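Local atomic coordinates of 2,3-dihydroxybenzoate-AMP ligase (Mycobacterium smegmatis, PDB entry 5KEI), a protein that belongs to the ANL clan of AMP-binding enzymes, pairing a large AMP-binding region with the smaller C-terminal domain of that enzyme family. Residues R32-A35 / Y36-A39; R43-L46 / L47-L51; Y230-N233 / A234-A238; L404-G408 / P409-N413; S425-P428 / D429-R433. All blocks are in the same frame, centred on the assembly; numbering follows the deposited sequence.

Contact 1 (R32-A35 / Y36-A39); sequences RAQA and YRAA
Arg32 and Tyr36, one helical turn apart, run side by side in the same direction, and the arginine grips the phenol oxygen with two nitrogens at once. Arg32 NE and Arg32 NH2 both donate to Tyr36 OH, each at 3.1 Å, and the oxygen lies in the guanidinium plane along its NE side. Guanidinium and ring are nearly perpendicular, 82° apart, so Arg32 NH2 arrives at the edge of the ring and not over a face. The bend in the arginine chain at chi3 (51°) swings that side of the guanidinium round to the hydroxyl. One face of the ring has Arg32 O over it, 3.2 Å from Tyr36 CG; the same oxygen accepts the backbone bond from Tyr36 N at 3.0 Å. With CG beside its own N (chi1 -60°), the tyrosine ring is laid over that carbonyl.

On another side of the helix, Gln34 OE1 meets the edge of the Arg37 guanidinium, 3.6 Å from Arg37 NE, while the salt bridge of Arg37 is made to Asp44. In the next shell, Arg32 NH1 is bonded to Asn413 OD1, and Trp42 and Pro409 pack against Tyr36. The backbone bonds from Arg37 N to Ala33 O and from Ala38 N to Gln34 O continue the regular pattern of helix 30-38, a surface alpha helix with its tyrosine side buried and Gln34, Arg37 and Ala38 exposed.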
loop_
_atom_site.group_PDB
_atom_site.type_symbol
_atom_site.label_atom_id
_atom_site.label_comp_id
_atom_site.label_asym_id
_atom_site.label_seq_id
_atom_site.Cartn_x
_atom_site.Cartn_y
_atom_site.Cartn_z
ATOM N N ARG A 32 -9.089 13.575 16.722
ATOM C CA ARG A 32 -9.543 13.072 15.424
ATOM C C ARG A 32 -10.083 11.653 15.611
ATOM O O ARG A 32 -11.108 11.291 15.039
ATOM C CB ARG A 32 -8.417 13.098 14.374
ATOM C CG ARG A 32 -7.912 14.495 13.958
ATOM C CD ARG A 32 -6.722 14.361 13.006
ATOM N NE ARG A 32 -7.047 13.447 11.905
ATOM C CZ ARG A 32 -6.164 12.747 11.189
ATOM N NH1 ARG A 32 -4.859 12.847 11.420
ATOM N NH2 ARG A 32 -6.595 11.947 10.219
ATOM N N ALA A 33 -9.396 10.859 16.425
ATOM C CA ALA A 33 -9.824 9.493 16.696
ATOM C C ALA A 33 -11.240 9.481 17.271
ATOM O O ALA A 33 -12.101 8.743 16.784
ATOM C CB ALA A 33 -8.853 8.809 17.643
ATOM N N GLN A 34 -11.487 10.321 18.279
ATOM C CA GLN A 34 -12.818 10.428 18.886
ATOM C C GLN A 34 -13.883 10.827 17.862
ATOM O O GLN A 34 -14.977 10.245 17.832
ATOM C CB GLN A 34 -12.797 11.426 20.044
ATOM C CG GLN A 34 -14.119 11.560 20.809
ATOM C CD GLN A 34 -14.769 10.219 21.164
ATOM O OE1 GLN A 34 -14.097 9.244 21.542
ATOM N NE2 GLN A 34 -16.095 10.167 21.032
ATOM N N ALA A 35 -13.545 11.798 17.013
ATOM C CA ALA A 35 -14.440 12.268 15.958
ATOM C C ALA A 35 -14.852 11.137 15.007
ATOM O O ALA A 35 -16.030 11.004 14.633
ATOM C CB ALA A 35 -13.775 13.397 15.177
ATOM N N TYR A 36 -13.880 10.315 14.630
ATOM C CA TYR A 36 -14.128 9.215 13.699
ATOM C C TYR A 36 -14.971 8.103 14.339
ATOM O O TYR A 36 -15.713 7.400 13.653
ATOM C CB TYR A 36 -12.792 8.652 13.181
ATOM C CG TYR A 36 -11.948 9.678 12.441
ATOM C CD1 TYR A 36 -12.541 10.762 11.806
ATOM C CD2 TYR A 36 -10.566 9.570 12.392
ATOM C CE1 TYR A 36 -11.789 11.688 11.144
ATOM C CE2 TYR A 36 -9.811 10.496 11.741
ATOM C CZ TYR A 36 -10.423 11.552 11.110
ATOM O OH TYR A 36 -9.666 12.485 10.450
ATOM N N ARG A 37 -14.830 7.945 15.652
ATOM C CA ARG A 37 -15.639 7.008 16.422
ATOM C C ARG A 37 -17.080 7.542 16.515
ATOM O O ARG A 37 -18.044 6.816 16.264
ATOM C CB ARG A 37 -15.017 6.788 17.810
ATOM C CG ARG A 37 -14.357 5.421 17.980
ATOM C CD ARG A 37 -13.666 5.210 19.347
ATOM N NE ARG A 37 -14.415 5.774 20.472
ATOM C CZ ARG A 37 -15.254 5.111 21.266
ATOM N NH1 ARG A 37 -15.495 3.820 21.098
ATOM N NH2 ARG A 37 -15.859 5.756 22.250
ATOM N N ALA A 38 -17.217 8.826 16.823
ATOM C CA ALA A 38 -18.537 9.462 16.878
ATOM C C ALA A 38 -19.281 9.449 15.533
ATOM O O ALA A 38 -20.516 9.409 15.518
ATOM C CB ALA A 38 -18.411 10.896 17.388
ATOM N N ALA A 39 -18.548 9.457 14.409
ATOM C CA ALA A 39 -19.187 9.518 13.084
ATOM C C ALA A 39 -19.506 8.138 12.515
ATOM O O ALA A 39 -20.050 8.022 11.414
ATOM C CB ALA A 39 -18.307 10.290 12.109
#

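Contact 2 (R43-L46 / L47-L51); sequences RDQL and LDSVL
Ser49 turns its side chain back onto Leu46 and takes hold of one carbonyl oxygen with both of its donors. Ser49 OG is 2.7 Å from Leu46 O and approaches in the carbonyl plane, whereas Ser49 N, 2.9 Å from Leu46 O, stands well above it, 48° out. The two donors therefore reach the oxygen from different directions. The serine hydroxyl can do this because chi1 of 78° sets OG between its own N and carbonyl carbon, facing back along the chain. On its way it also brushes the aliphatic root of Gln45, with Ser49 OG 3.5 Å from Gln45 CB.

Leu46 and Asp48 meet at a slant on another side of the turn. Asp48 OD1 rests against the leucine, 3.5 Å from Leu46 CB and 3.9 Å from Leu46 CD1, in plain van der Waals contact. Its other oxygen, OD2, is paired with Arg117 of helix 107-117. Leu47 points away from the preceding residues and is buried against Leu116, Tyr230 and Val231, and its backbone N is bonded to His227 ND1.

The backbone from Leu46 to Ser49 forms a type I beta turn, which leads the loop after helix 30-38 into helix 49-57. Chemically, the turn is held by neutral hydrogen bonds converging on Leu46 O, while the charge of Asp48 is answered by Arg117 outside the turn.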
loop_
_atom_site.group_PDB
_atom_site.type_symbol
_atom_site.label_atom_id
_atom_site.label_comp_id
_atom_site.label_asym_id
_atom_site.label_seq_id
_atom_site.Cartn_x
_atom_site.Cartn_y
_atom_site.Cartn_z
ATOM N N ARG A 43 -15.241 1.499 14.519
ATOM C CA ARG A 43 -16.237 0.715 15.252
ATOM C C ARG A 43 -15.671 -0.196 16.344
ATOM O O ARG A 43 -16.341 -1.135 16.784
ATOM C CB ARG A 43 -17.042 -0.125 14.271
ATOM C CG ARG A 43 -17.788 0.697 13.254
ATOM C CD ARG A 43 -18.876 1.530 13.905
ATOM N NE ARG A 43 -20.185 0.879 13.904
ATOM C CZ ARG A 43 -21.215 1.247 13.139
ATOM N NH1 ARG A 43 -21.112 2.267 12.290
ATOM N NH2 ARG A 43 -22.364 0.592 13.224
ATOM N N ASP A 44 -14.428 0.056 16.739
ATOM C CA ASP A 44 -13.837 -0.556 17.932
ATOM C C ASP A 44 -13.628 -2.069 17.864
ATOM O O ASP A 44 -13.311 -2.699 18.885
ATOM C CB ASP A 44 -14.700 -0.222 19.155
ATOM C CG ASP A 44 -14.883 1.268 19.342
ATOM O OD1 ASP A 44 -13.884 2.018 19.217
ATOM O OD2 ASP A 44 -16.027 1.694 19.595
ATOM N N GLN A 45 -13.814 -2.651 16.683
ATOM C CA GLN A 45 -13.640 -4.086 16.515
ATOM C C GLN A 45 -12.339 -4.436 15.765
ATOM O O GLN A 45 -11.906 -3.720 14.836
ATOM C CB GLN A 45 -14.847 -4.678 15.794
ATOM C CG GLN A 45 -16.186 -4.460 16.519
ATOM C CD GLN A 45 -16.252 -5.161 17.872
ATOM O OE1 GLN A 45 -15.924 -6.348 17.990
ATOM N NE2 GLN A 45 -16.679 -4.428 18.901
ATOM N N LEU A 46 -11.718 -5.533 16.189
ATOM C CA LEU A 46 -10.429 -5.953 15.659
ATOM C C LEU A 46 -10.592 -6.457 14.244
ATOM O O LEU A 46 -11.655 -6.970 13.905
ATOM C CB LEU A 46 -9.809 -7.050 16.529
ATOM C CG LEU A 46 -9.308 -6.718 17.948
ATOM C CD1 LEU A 46 -8.565 -7.920 18.487
ATOM C CD2 LEU A 46 -8.423 -5.480 18.007
ATOM N N LEU A 47 -9.529 -6.356 13.443
ATOM C CA LEU A 47 -9.582 -6.770 12.049
ATOM C C LEU A 47 -10.100 -8.200 11.891
ATOM O O LEU A 47 -10.916 -8.461 11.004
ATOM C CB LEU A 47 -8.201 -6.634 11.383
ATOM C CG LEU A 47 -8.082 -6.860 9.869
ATOM C CD1 LEU A 47 -9.237 -6.207 9.101
ATOM C CD2 LEU A 47 -6.731 -6.340 9.333
ATOM N N ASP A 48 -9.643 -9.130 12.733
ATOM C CA ASP A 48 -10.015 -10.533 12.537
ATOM C C ASP A 48 -11.509 -10.746 12.754
ATOM O O ASP A 48 -12.026 -11.803 12.411
ATOM C CB ASP A 48 -9.264 -11.491 13.476
ATOM C CG ASP A 48 -9.772 -11.425 14.939
ATOM O OD1 ASP A 48 -9.549 -10.398 15.617
ATOM O OD2 ASP A 48 -10.440 -12.397 15.392
ATOM N N SER A 49 -12.191 -9.764 13.343
ATOM C CA SER A 49 -13.611 -9.909 13.661
ATOM C C SER A 49 -14.454 -9.836 12.402
ATOM O O SER A 49 -15.632 -10.231 12.414
ATOM C CB SER A 49 -14.083 -8.836 14.645
ATOM O OG SER A 49 -14.280 -7.604 13.969
ATOM N N VAL A 50 -13.864 -9.322 11.323
ATOM C CA VAL A 50 -14.548 -9.323 10.043
ATOM C C VAL A 50 -14.899 -10.768 9.673
ATOM O O VAL A 50 -16.017 -11.029 9.236
ATOM C CB VAL A 50 -13.707 -8.658 8.928
ATOM C CG1 VAL A 50 -14.375 -8.842 7.545
ATOM C CG2 VAL A 50 -13.508 -7.184 9.227
ATOM N N LEU A 51 -13.976 -11.708 9.884
ATOM C CA LEU A 51 -14.246 -13.119 9.571
ATOM C C LEU A 51 -15.206 -13.726 10.579
ATOM O O LEU A 51 -16.126 -14.464 10.213
ATOM C CB LEU A 51 -12.955 -13.938 9.542
ATOM C CG LEU A 51 -13.064 -15.473 9.496
ATOM C CD1 LEU A 51 -13.955 -15.993 8.358
ATOM C CD2 LEU A 51 -11.671 -16.084 9.395
#

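Contact 3 (Y230-N233 / A234-A238); sequences YVYN and ATASA
Tyr230 to Ala234, Val231 to Thr235, Tyr232 to Ala236 and Asn233 to Ser237 are joined by successive carbonyl-to-amide bonds of an unbroken alpha helix, with Ala234 N 3.1 Å from Tyr230 O in a nearly straight bond of 172°. Val231 O carries a second donor. Thr235 N lies 2.9 Å from Val231 O, close to the line of the carbonyl, and Thr235 OG1 adds a bond of 2.6 Å to Val231 O from above the carbonyl plane, 44° out. The threonine torsion puts OG1 beside its own N (chi1 -52°), which aims the hydroxyl back down the helix. The Val231 and Thr235 side chains run alongside each other, Val231 CG1 being 3.8 Å from Thr235 OG1.

In alpha helices, serine and threonine hydroxyls often bond back to the carbonyl four residues earlier. Both occur here in helix 227-240, which follows strand 222-226 in the AMP-binding region and packs against helices 258-262 and 265-271; Ser237 is buried.

Ser237 OG repeats the pattern on Asn233 O, modelled at 2.5 Å, so short that the exact length is doubtful; the same hydroxyl is also bonded to Tyr362 OH. Tyr232 stands out from the helix, leaning toward its C-terminal end, with CG trans to its N, and the Ala236 methyl meets the ring obliquely, Tyr232 CE1 being 3.4 Å from Ala236 CB. Beyond that methyl the phenol reaches Ser381 through its hydroxyl, and the ring also meets that of Tyr41.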
loop_
_atom_site.group_PDB
_atom_site.type_symbol
_atom_site.label_atom_id
_atom_site.label_comp_id
_atom_site.label_asym_id
_atom_site.label_seq_id
_atom_site.Cartn_x
_atom_site.Cartn_y
_atom_site.Cartn_z
ATOM N N TYR A 230 -8.722 0.109 8.972
ATOM C CA TYR A 230 -8.698 -0.892 7.909
ATOM C C TYR A 230 -10.064 -1.594 7.812
ATOM O O TYR A 230 -10.536 -1.890 6.713
ATOM C CB TYR A 230 -7.536 -1.893 8.118
ATOM C CG TYR A 230 -7.025 -2.369 6.771
ATOM C CD1 TYR A 230 -6.571 -1.407 5.863
ATOM C CD2 TYR A 230 -6.872 -3.708 6.428
ATOM C CE1 TYR A 230 -6.072 -1.727 4.638
ATOM C CE2 TYR A 230 -6.330 -4.054 5.146
ATOM C CZ TYR A 230 -5.940 -3.036 4.267
ATOM O OH TYR A 230 -5.416 -3.246 3.013
ATOM N N VAL A 231 -10.718 -1.811 8.950
ATOM C CA VAL A 231 -12.075 -2.350 8.926
ATOM C C VAL A 231 -13.004 -1.318 8.291
ATOM O O VAL A 231 -13.809 -1.644 7.413
ATOM C CB VAL A 231 -12.561 -2.720 10.323
ATOM C CG1 VAL A 231 -14.061 -3.120 10.305
ATOM C CG2 VAL A 231 -11.689 -3.847 10.883
ATOM N N TYR A 232 -12.863 -0.062 8.704
ATOM C CA TYR A 232 -13.600 1.004 8.030
ATOM C C TYR A 232 -13.320 1.100 6.515
ATOM O O TYR A 232 -14.247 1.294 5.732
ATOM C CB TYR A 232 -13.319 2.368 8.688
ATOM C CG TYR A 232 -13.960 3.557 7.972
ATOM C CD1 TYR A 232 -15.334 3.590 7.704
ATOM C CD2 TYR A 232 -13.188 4.618 7.514
ATOM C CE1 TYR A 232 -15.926 4.670 7.025
ATOM C CE2 TYR A 232 -13.763 5.687 6.837
ATOM C CZ TYR A 232 -15.132 5.712 6.588
ATOM O OH TYR A 232 -15.696 6.784 5.918
ATOM N N ASN A 233 -12.070 0.892 6.100
ATOM C CA ASN A 233 -11.638 1.103 4.717
ATOM C C ASN A 233 -12.426 0.057 3.841
ATOM O O ASN A 233 -13.024 0.339 2.797
ATOM C CB ASN A 233 -10.124 0.878 4.574
ATOM C CG ASN A 233 -9.663 1.067 3.164
ATOM O OD1 ASN A 233 -9.628 0.137 2.417
ATOM N ND2 ASN A 233 -9.175 2.249 2.846
ATOM N N ALA A 234 -12.413 -1.187 4.300
ATOM C CA ALA A 234 -13.141 -2.295 3.658
ATOM C C ALA A 234 -14.674 -2.125 3.688
ATOM O O ALA A 234 -15.348 -2.301 2.670
ATOM C CB ALA A 234 -12.736 -3.611 4.318
ATOM N N THR A 235 -15.208 -1.834 4.866
ATOM C CA THR A 235 -16.664 -1.731 5.070
ATOM C C THR A 235 -17.259 -0.613 4.218
ATOM O O THR A 235 -18.197 -0.828 3.433
ATOM C CB THR A 235 -16.987 -1.456 6.533
ATOM O OG1 THR A 235 -16.317 -2.432 7.347
ATOM C CG2 THR A 235 -18.502 -1.457 6.770
ATOM N N ALA A 236 -16.710 0.585 4.390
ATOM C CA ALA A 236 -17.149 1.741 3.629
ATOM C C ALA A 236 -16.989 1.519 2.120
ATOM O O ALA A 236 -17.835 1.942 1.351
ATOM C CB ALA A 236 -16.390 2.983 4.069
ATOM N N SER A 237 -15.919 0.847 1.702
ATOM C CA SER A 237 -15.690 0.593 0.268
ATOM C C SER A 237 -16.691 -0.388 -0.283
ATOM O O SER A 237 -17.138 -0.251 -1.427
ATOM C CB SER A 237 -14.280 0.042 -0.003
ATOM O OG SER A 237 -13.304 0.956 0.400
ATOM N N ALA A 238 -16.989 -1.415 0.511
ATOM C CA ALA A 238 -17.968 -2.433 0.124
ATOM C C ALA A 238 -19.383 -1.836 0.110
ATOM O O ALA A 238 -20.205 -2.193 -0.727
ATOM C CB ALA A 238 -17.890 -3.651 1.062
#

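Contact 4 (L404-G408 / P409-N413); sequences LLVRG and PYTLN
From Gly408 to Thr411 the chain folds back on itself in a beta turn as it leaves strand 402-407, and the turn is closed by a backbone bond from Thr411 N to Gly408 O. The distance is 3.2 Å and the N-H points almost straight at the oxygen (171°), yet the donor stands far above the carbonyl plane, 63° out. Gly408 itself is almost fully extended, and Pro409 and Tyr410 form the corner.

A water spans the mouth of this turn. It accepts from Gly408 N at 3.1 Å and donates to Thr411 O at 2.7 Å, tying the end of the strand to the returning chain where no direct bond joins those two atoms.

The side-chain part of the contact belongs to Val406 and Thr411, whose branches cross slantwise. Thr411 CG2 is 4.0 Å from Val406 CG1, methyl to methyl, while Thr411 OG1 is 3.8 Å from Val406 CG2. A chi1 of -69° sends the threonine methyl trans to its N and sets OG1 beside that N, so both branches reach the valine.

Outward from the turn, Tyr410 OH is bonded to Leu360 N, and Arg407 forms a salt bridge with Glu385 on the neighbouring strand. In this buried bend, then, Thr411 N is met by Gly408 O from above its carbonyl plane, Gly408 N and Thr411 O share a water, and Pro409 O is met by the indole N-H of Trp42, while Val406 and Thr411 join only through weak dispersion contacts.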
loop_
_atom_site.group_PDB
_atom_site.type_symbol
_atom_site.label_atom_id
_atom_site.label_comp_id
_atom_site.label_asym_id
_atom_site.label_seq_id
_atom_site.Cartn_x
_atom_site.Cartn_y
_atom_site.Cartn_z
ATOM N N LEU A 404 -1.377 16.853 -4.543
ATOM C CA LEU A 404 -2.389 16.335 -3.630
ATOM C C LEU A 404 -1.816 16.038 -2.229
ATOM O O LEU A 404 -0.817 15.333 -2.084
ATOM C CB LEU A 404 -3.014 15.081 -4.228
ATOM C CG LEU A 404 -3.986 14.338 -3.325
ATOM C CD1 LEU A 404 -5.222 15.194 -3.058
ATOM C CD2 LEU A 404 -4.353 12.992 -3.944
ATOM N N LEU A 405 -2.445 16.615 -1.211
ATOM C CA LEU A 405 -2.144 16.331 0.186
ATOM C C LEU A 405 -3.415 15.780 0.827
ATOM O O LEU A 405 -4.519 16.220 0.494
ATOM C CB LEU A 405 -1.696 17.591 0.918
ATOM C CG LEU A 405 -0.279 18.159 0.847
ATOM C CD1 LEU A 405 0.221 18.351 -0.587
ATOM C CD2 LEU A 405 -0.246 19.475 1.610
ATOM N N VAL A 406 -3.279 14.838 1.754
ATOM C CA VAL A 406 -4.457 14.178 2.309
ATOM C C VAL A 406 -4.329 13.848 3.788
ATOM O O VAL A 406 -3.238 13.548 4.291
ATOM C CB VAL A 406 -4.775 12.872 1.543
ATOM C CG1 VAL A 406 -3.584 11.885 1.608
ATOM C CG2 VAL A 406 -6.043 12.240 2.082
ATOM N N ARG A 407 -5.465 13.920 4.472
ATOM C CA ARG A 407 -5.596 13.521 5.857
ATOM C C ARG A 407 -7.029 13.036 6.048
ATOM O O ARG A 407 -7.953 13.620 5.490
ATOM C CB ARG A 407 -5.277 14.687 6.781
ATOM C CG ARG A 407 -5.081 14.317 8.221
ATOM C CD ARG A 407 -4.824 15.568 9.042
ATOM N NE ARG A 407 -5.993 16.445 9.100
ATOM C CZ ARG A 407 -5.964 17.678 9.598
ATOM N NH1 ARG A 407 -4.828 18.168 10.075
ATOM N NH2 ARG A 407 -7.058 18.427 9.619
ATOM N N GLY A 408 -7.211 11.964 6.814
ATOM C CA GLY A 408 -8.536 11.443 7.072
ATOM C C GLY A 408 -8.581 10.169 7.893
ATOM O O GLY A 408 -7.559 9.687 8.390
ATOM N N PRO A 409 -9.782 9.596 8.018
ATOM C CA PRO A 409 -10.076 8.496 8.947
ATOM C C PRO A 409 -9.348 7.172 8.661
ATOM O O PRO A 409 -9.467 6.238 9.461
ATOM C CB PRO A 409 -11.596 8.320 8.802
ATOM C CG PRO A 409 -11.924 8.890 7.442
ATOM C CD PRO A 409 -10.967 10.022 7.252
ATOM N N TYR A 410 -8.614 7.078 7.556
ATOM C CA TYR A 410 -7.855 5.857 7.284
ATOM C C TYR A 410 -6.527 6.170 6.573
ATOM O O TYR A 410 -5.926 5.290 5.969
ATOM C CB TYR A 410 -8.702 4.860 6.468
ATOM C CG TYR A 410 -9.259 5.469 5.205
ATOM C CD1 TYR A 410 -8.562 5.372 4.015
ATOM C CD2 TYR A 410 -10.462 6.166 5.209
ATOM C CE1 TYR A 410 -9.033 5.943 2.866
ATOM C CE2 TYR A 410 -10.957 6.743 4.047
ATOM C CZ TYR A 410 -10.224 6.630 2.880
ATOM O OH TYR A 410 -10.659 7.182 1.713
ATOM N N THR A 411 -6.072 7.419 6.673
ATOM C CA THR A 411 -4.796 7.848 6.094
ATOM C C THR A 411 -3.715 7.931 7.176
ATOM O O THR A 411 -3.932 8.516 8.239
ATOM C CB THR A 411 -4.929 9.216 5.370
ATOM O OG1 THR A 411 -5.733 9.055 4.191
ATOM C CG2 THR A 411 -3.553 9.755 4.957
ATOM N N LEU A 412 -2.553 7.341 6.910
ATOM C CA LEU A 412 -1.522 7.208 7.932
ATOM C C LEU A 412 -0.966 8.555 8.390
ATOM O O LEU A 412 -1.026 9.549 7.669
ATOM C CB LEU A 412 -0.384 6.323 7.428
ATOM C CG LEU A 412 0.779 7.000 6.710
ATOM C CD1 LEU A 412 1.872 5.982 6.448
ATOM C CD2 LEU A 412 0.328 7.642 5.413
ATOM N N ASN A 413 -0.444 8.569 9.608
ATOM C CA ASN A 413 0.105 9.769 10.214
ATOM C C ASN A 413 1.629 9.692 10.276
ATOM O O ASN A 413 2.297 10.642 10.655
ATOM C CB ASN A 413 -0.502 9.957 11.593
ATOM C CG ASN A 413 -2.008 9.989 11.546
ATOM O OD1 ASN A 413 -2.593 11.018 11.222
ATOM N ND2 ASN A 413 -2.649 8.856 11.845
HETATM O O HOH W 1 -4.743 11.101 8.456
#

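Contact 5 (S425-P428 / D429-R433); sequences SFSP and DGFYR
A tight reversal at Pro428-Asp429 turns the chain from the end of helix 419-425 into strand 432-440, with Ser427 and Phe431 facing each other across it. Gly430 N donates to Ser427 O at 3.1 Å, well above the carbonyl plane, and Ser427 N donates to Phe431 O at 2.9 Å, in that carbonyl's plane. Pro428 and Asp429 have the backbone angles of a type I turn, and Gly430, at positive phi (100°), completes the pattern of a type I turn with a G1 beta bulge. Ser427 OG, trans to its own N (chi1 165°), receives a weak bond from Asp429 N.

Further along, Phe426 and Tyr432 form a single antiparallel bridge, and Arg433 N reaches Ser425 O at 3.1 Å. Strand 432-440 pairs in turn with strand 402-407 in a four-stranded antiparallel sheet, and Val406 packs against Tyr432. The Phe426 and Tyr432 rings meet at a slant, centroids 5.7 Å apart and planes at 54°, with Phe426 CE2 3.7 Å from Tyr432 CB. Phe426 CA makes a bent CA-H...O contact with Phe431 O, 3.4 Å away, while the Phe431 ring makes a cation-pi contact with Arg387.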
loop_
_atom_site.group_PDB
_atom_site.type_symbol
_atom_site.label_atom_id
_atom_site.label_comp_id
_atom_site.label_asym_id
_atom_site.label_seq_id
_atom_site.Cartn_x
_atom_site.Cartn_y
_atom_site.Cartn_z
ATOM N N SER A 425 8.002 13.377 4.510
ATOM C CA SER A 425 6.807 13.020 3.745
ATOM C C SER A 425 5.486 13.628 4.245
ATOM O O SER A 425 4.451 13.472 3.597
ATOM C CB SER A 425 6.660 11.495 3.720
ATOM O OG SER A 425 7.856 10.855 3.307
ATOM N N PHE A 426 5.511 14.306 5.388
ATOM C CA PHE A 426 4.287 14.868 5.948
ATOM C C PHE A 426 4.359 16.372 6.229
ATOM O O PHE A 426 5.344 16.875 6.770
ATOM C CB PHE A 426 3.902 14.136 7.254
ATOM C CG PHE A 426 3.547 12.683 7.060
ATOM C CD1 PHE A 426 4.525 11.706 7.106
ATOM C CD2 PHE A 426 2.247 12.298 6.833
ATOM C CE1 PHE A 426 4.201 10.367 6.917
ATOM C CE2 PHE A 426 1.920 10.961 6.643
ATOM C CZ PHE A 426 2.896 9.999 6.680
ATOM N N SER A 427 3.295 17.062 5.826
ATOM C CA SER A 427 2.871 18.372 6.329
ATOM C C SER A 427 3.053 18.564 7.853
ATOM O O SER A 427 2.968 17.608 8.626
ATOM C CB SER A 427 1.390 18.556 5.931
ATOM O OG SER A 427 0.731 19.600 6.612
ATOM N N PRO A 428 3.308 19.807 8.301
ATOM C CA PRO A 428 3.360 20.037 9.755
ATOM C C PRO A 428 1.997 19.804 10.421
ATOM O O PRO A 428 1.946 19.409 11.583
ATOM C CB PRO A 428 3.783 21.509 9.869
ATOM C CG PRO A 428 4.429 21.834 8.552
ATOM C CD PRO A 428 3.702 21.002 7.533
ATOM N N ASP A 429 0.916 20.049 9.679
ATOM C CA ASP A 429 -0.445 19.782 10.148
ATOM C C ASP A 429 -0.746 18.301 10.220
ATOM O O ASP A 429 -1.703 17.891 10.880
ATOM C CB ASP A 429 -1.482 20.429 9.234
ATOM C CG ASP A 429 -1.492 21.927 9.334
ATOM O OD1 ASP A 429 -1.021 22.466 10.364
ATOM O OD2 ASP A 429 -1.976 22.565 8.378
ATOM N N GLY A 430 0.044 17.505 9.507
ATOM C CA GLY A 430 -0.168 16.070 9.470
ATOM C C GLY A 430 -0.888 15.576 8.225
ATOM O O GLY A 430 -1.505 14.519 8.258
ATOM N N PHE A 431 -0.824 16.344 7.139
ATOM C CA PHE A 431 -1.281 15.869 5.836
ATOM C C PHE A 431 -0.173 15.057 5.165
ATOM O O PHE A 431 0.999 15.448 5.190
ATOM C CB PHE A 431 -1.696 17.037 4.930
ATOM C CG PHE A 431 -3.044 17.641 5.272
ATOM C CD1 PHE A 431 -3.181 18.512 6.334
ATOM C CD2 PHE A 431 -4.170 17.341 4.515
ATOM C CE1 PHE A 431 -4.412 19.067 6.636
ATOM C CE2 PHE A 431 -5.405 17.894 4.815
ATOM C CZ PHE A 431 -5.518 18.755 5.875
ATOM N N TYR A 432 -0.539 13.921 4.578
ATOM C CA TYR A 432 0.411 13.149 3.782
ATOM C C TYR A 432 0.589 13.799 2.411
ATOM O O TYR A 432 -0.399 14.124 1.765
ATOM C CB TYR A 432 -0.067 11.702 3.631
ATOM C CG TYR A 432 0.709 10.943 2.596
ATOM C CD1 TYR A 432 2.078 10.725 2.748
ATOM C CD2 TYR A 432 0.086 10.436 1.463
ATOM C CE1 TYR A 432 2.800 10.032 1.795
ATOM C CE2 TYR A 432 0.806 9.733 0.499
ATOM C CZ TYR A 432 2.161 9.540 0.669
ATOM O OH TYR A 432 2.889 8.858 -0.290
ATOM N N ARG A 433 1.834 14.004 1.973
ATOM C CA ARG A 433 2.105 14.512 0.614
ATOM C C ARG A 433 2.270 13.375 -0.408
ATOM O O ARG A 433 3.249 12.631 -0.389
ATOM C CB ARG A 433 3.346 15.403 0.612
ATOM C CG ARG A 433 3.137 16.773 1.244
ATOM C CD ARG A 433 4.119 17.805 0.663
ATOM N NE ARG A 433 5.500 17.334 0.750
ATOM C CZ ARG A 433 6.228 17.382 1.859
ATOM N NH1 ARG A 433 5.713 17.893 2.965
ATOM N NH2 ARG A 433 7.469 16.921 1.866
#

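Contact 4 is the hub. Its centre lies about 8 Å from that of contact 5, and the two share a sheet: Val406 O is 2.7 Å from Tyr432 N across strands 402-407 and 432-440. The other end of contact 4 meets contact 1, with Arg32 NH1 2.9 Å from Asn413 OD1, and contact 3, where Tyr232 CE2 is 3.7 Å from Pro409 CG. Contact 2 touches contact 1 through the salt bridge of Arg37 NH1 to Asp44 OD2, 2.7 Å, and contact 3 through Leu47 and Val231. Contacts 2 and 5 are the most distant pair, centres about 28 Å apart.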